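Local coordinates for histidine triad (HIT) protein (Clostridium difficile, PDB 4EGU), which probably acts as a nucleotide-binding hydrolase or transferase of the histidine triad family, and binds zinc and guanosine monophosphate, at residues 39-44 / 103-108. Sequence-based numbering, arbitrary orientation. Where two conformers were deposited one is given.
With 5GP (guanosine-5'-monophosphate), chain C.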
loop_
_atom_site.group_PDB
_atom_site.type_symbol
_atom_site.label_atom_id
_atom_site.label_comp_id
_atom_site.label_asym_id
_atom_site.label_seq_id
_atom_site.Cartn_x
_atom_site.Cartn_y
_atom_site.Cartn_z
ATOM N N TYR A 39 -10.365 -5.117 12.286
ATOM C CA TYR A 39 -10.713 -4.833 10.893
ATOM C C TYR A 39 -9.599 -5.441 10.034
ATOM O O TYR A 39 -8.420 -5.082 10.189
ATOM C CB TYR A 39 -10.848 -3.324 10.611
ATOM C CG TYR A 39 -11.853 -2.639 11.502
ATOM C CD1 TYR A 39 -13.210 -2.686 11.245
ATOM C CD2 TYR A 39 -11.423 -1.975 12.641
ATOM C CE1 TYR A 39 -14.118 -2.081 12.113
ATOM C CE2 TYR A 39 -12.305 -1.382 13.506
ATOM C CZ TYR A 39 -13.644 -1.435 13.246
ATOM O OH TYR A 39 -14.509 -0.843 14.139
ATOM N N HIS A 40 -9.983 -6.386 9.174
ATOM C CA HIS A 40 -9.087 -6.942 8.172
ATOM C C HIS A 40 -9.922 -7.033 6.903
ATOM O O HIS A 40 -10.754 -7.935 6.741
ATOM C CB HIS A 40 -8.513 -8.285 8.567
ATOM C CG HIS A 40 -7.495 -8.773 7.588
ATOM N ND1 HIS A 40 -6.710 -9.872 7.825
ATOM C CD2 HIS A 40 -7.125 -8.295 6.376
ATOM C CE1 HIS A 40 -5.911 -10.058 6.792
ATOM N NE2 HIS A 40 -6.143 -9.116 5.899
ATOM N N ILE A 41 -9.753 -6.020 6.058
ATOM C CA ILE A 41 -10.616 -5.787 4.917
ATOM C C ILE A 41 -9.788 -5.893 3.644
ATOM O O ILE A 41 -8.680 -5.379 3.585
ATOM C CB ILE A 41 -11.267 -4.391 5.047
ATOM C CG1 ILE A 41 -12.175 -4.340 6.279
ATOM C CG2 ILE A 41 -12.033 -4.029 3.781
ATOM C CD1 ILE A 41 -12.497 -2.926 6.757
ATOM N N LEU A 42 -10.340 -6.565 2.640
ATOM C CA LEU A 42 -9.723 -6.662 1.320
ATOM C C LEU A 42 -10.451 -5.701 0.389
ATOM O O LEU A 42 -11.674 -5.723 0.306
ATOM C CB LEU A 42 -9.853 -8.078 0.777
ATOM C CG LEU A 42 -9.033 -9.102 1.528
ATOM C CD1 LEU A 42 -9.511 -10.518 1.275
ATOM C CD2 LEU A 42 -7.583 -8.994 1.071
ATOM N N VAL A 43 -9.683 -4.884 -0.334
ATOM C CA VAL A 43 -10.234 -3.953 -1.299
ATOM C C VAL A 43 -9.750 -4.373 -2.673
ATOM O O VAL A 43 -8.539 -4.483 -2.888
ATOM C CB VAL A 43 -9.814 -2.490 -1.009
ATOM C CG1 VAL A 43 -10.567 -1.552 -1.922
ATOM C CG2 VAL A 43 -10.081 -2.126 0.450
ATOM N N VAL A 44 -10.670 -4.662 -3.594
ATOM C CA VAL A 44 -10.304 -5.224 -4.906
ATOM C C VAL A 44 -11.023 -4.517 -6.037
ATOM O O VAL A 44 -12.198 -4.142 -5.895
ATOM C CB VAL A 44 -10.586 -6.723 -5.069
ATOM C CG1 VAL A 44 -10.033 -7.472 -3.892
ATOM C CG2 VAL A 44 -12.088 -7.011 -5.240
ATOM N N TYR A 103 -5.801 -4.965 -1.938
ATOM C CA TYR A 103 -5.150 -4.298 -0.840
ATOM C C TYR A 103 -5.772 -4.769 0.456
ATOM O O TYR A 103 -6.984 -4.849 0.581
ATOM C CB TYR A 103 -5.281 -2.767 -0.969
ATOM C CG TYR A 103 -4.344 -2.220 -2.011
ATOM C CD1 TYR A 103 -4.539 -2.425 -3.362
ATOM C CD2 TYR A 103 -3.189 -1.563 -1.629
ATOM C CE1 TYR A 103 -3.610 -1.950 -4.301
ATOM C CE2 TYR A 103 -2.261 -1.080 -2.557
ATOM C CZ TYR A 103 -2.482 -1.283 -3.881
ATOM O OH TYR A 103 -1.575 -0.855 -4.812
ATOM N N HIS A 104 -4.921 -5.059 1.426
ATOM C CA HIS A 104 -5.348 -5.345 2.788
ATOM C C HIS A 104 -5.392 -4.053 3.587
ATOM O O HIS A 104 -4.432 -3.280 3.557
ATOM C CB HIS A 104 -4.345 -6.259 3.489
ATOM C CG HIS A 104 -4.130 -7.594 2.865
ATOM N ND1 HIS A 104 -4.727 -8.731 3.364
ATOM C CD2 HIS A 104 -3.292 -7.982 1.861
ATOM C CE1 HIS A 104 -4.311 -9.756 2.638
ATOM N NE2 HIS A 104 -3.438 -9.334 1.731
ATOM N N ILE A 105 -6.475 -3.868 4.350
ATOM C CA ILE A 105 -6.538 -2.852 5.391
ATOM C C ILE A 105 -6.561 -3.586 6.727
ATOM O O ILE A 105 -7.429 -4.430 6.949
ATOM C CB ILE A 105 -7.814 -1.989 5.338
ATOM C CG1 ILE A 105 -8.179 -1.472 3.950
ATOM C CG2 ILE A 105 -7.677 -0.825 6.321
ATOM C CD1 ILE A 105 -9.581 -0.826 3.928
ATOM N N LEU A 106 -5.614 -3.243 7.602
ATOM C CA LEU A 106 -5.595 -3.752 8.982
ATOM C C LEU A 106 -5.851 -2.592 9.920
ATOM O O LEU A 106 -5.198 -1.554 9.813
ATOM C CB LEU A 106 -4.248 -4.368 9.331
ATOM C CG LEU A 106 -3.797 -5.520 8.426
ATOM C CD1 LEU A 106 -2.463 -6.070 8.935
ATOM C CD2 LEU A 106 -4.796 -6.632 8.282
ATOM N N ALA A 107 -6.761 -2.747 10.885
ATOM C CA ALA A 107 -7.055 -1.654 11.817
ATOM C C ALA A 107 -7.753 -2.198 13.060
ATOM O O ALA A 107 -8.106 -3.370 13.135
ATOM C CB ALA A 107 -7.926 -0.590 11.162
ATOM N N GLY A 108 -7.954 -1.305 14.029
ATOM C CA GLY A 108 -8.767 -1.606 15.201
ATOM C C GLY A 108 -7.977 -2.122 16.378
ATOM O O GLY A 108 -8.561 -2.518 17.373
HETATM P P 5GP C . -2.701 -12.653 -0.051
HETATM O O1P 5GP C . -1.867 -13.436 0.939
HETATM O O2P 5GP C . -2.863 -13.276 -1.410
HETATM O O3P 5GP C . -2.194 -11.279 -0.173
HETATM O "O5'" 5GP C . -4.107 -12.394 0.597
HETATM C "C5'" 5GP C . -5.220 -13.171 0.222
HETATM C "C4'" 5GP C . -6.233 -13.147 1.307
HETATM O "O4'" 5GP C . -7.453 -13.701 0.807
HETATM C "C3'" 5GP C . -5.856 -13.965 2.544
HETATM O "O3'" 5GP C . -5.675 -13.098 3.666
HETATM C "C2'" 5GP C . -7.075 -14.895 2.760
HETATM O "O2'" 5GP C . -7.489 -15.051 4.103
HETATM C "C1'" 5GP C . -8.155 -14.250 1.880
HETATM N N9 5GP C . -9.129 -15.182 1.330
HETATM C C8 5GP C . -8.820 -16.295 0.638
HETATM N N7 5GP C . -9.947 -16.909 0.229
HETATM C C5 5GP C . -10.980 -16.155 0.659
HETATM C C6 5GP C . -12.354 -16.298 0.538
HETATM O O6 5GP C . -12.910 -17.270 -0.058
HETATM N N1 5GP C . -13.079 -15.318 1.099
HETATM C C2 5GP C . -12.540 -14.256 1.752
HETATM N N2 5GP C . -13.386 -13.353 2.272
HETATM N N3 5GP C . -11.218 -14.084 1.905
HETATM C C4 5GP C . -10.455 -15.050 1.345
#
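His40 and His104 meet edge to edge on the nucleotide side of two antiparallel strands, 39-44 and 103-107, which are neighbours in the central sheet of the HIT fold. Their side chains run alongside each other, and His40 NE2 lies 2.9 Å from His104 ND1 in an almost straight hydrogen bond (176°). The rings meet rim to rim with planes at 44°. His40 gets there by setting CG anti to its backbone N (chi1 -174°), whereas His104 has CG anti to its carbonyl carbon.

A leucine methyl lies over one face of each ring in a CH-pi contact. Leu106 CD2 sits squarely over the His40 ring, 3.5 Å from its centroid; Leu42 CD2 lies over the His104 ring, displaced toward the rim and 3.9 Å from the centroid. The other methyl of Leu42, CD1, approaches the GMP sugar at O4'.

Beneath the rings, three hydrogen-bonded pairs, Tyr39-Ala107, Ile41-Ile105 and Val43-Tyr103, tie the strands with six backbone bonds. Their side chains take the opposite face, where Ile105 CD1 bridges Val43 CG2 (3.7 Å) and Ile41 CG2 (4.0 Å), and helix 61-77 packs against Ile41, Val43 and Tyr103.

The row of hydrogen bonds continues beyond both rings. His40 ND1 is hydrogen-bonded to Val36 N, so both ring nitrogens of His40 are engaged. At the far edge, His104 NE2 donates almost straight to phosphate O3P of GMP over 3.0 Å. These bonds fix the rotation of both rings and present an N-H to the phosphate, next to His102, the predicted nucleophile; the phosphate's negative charge would probably help hold a proton on His104 NE2.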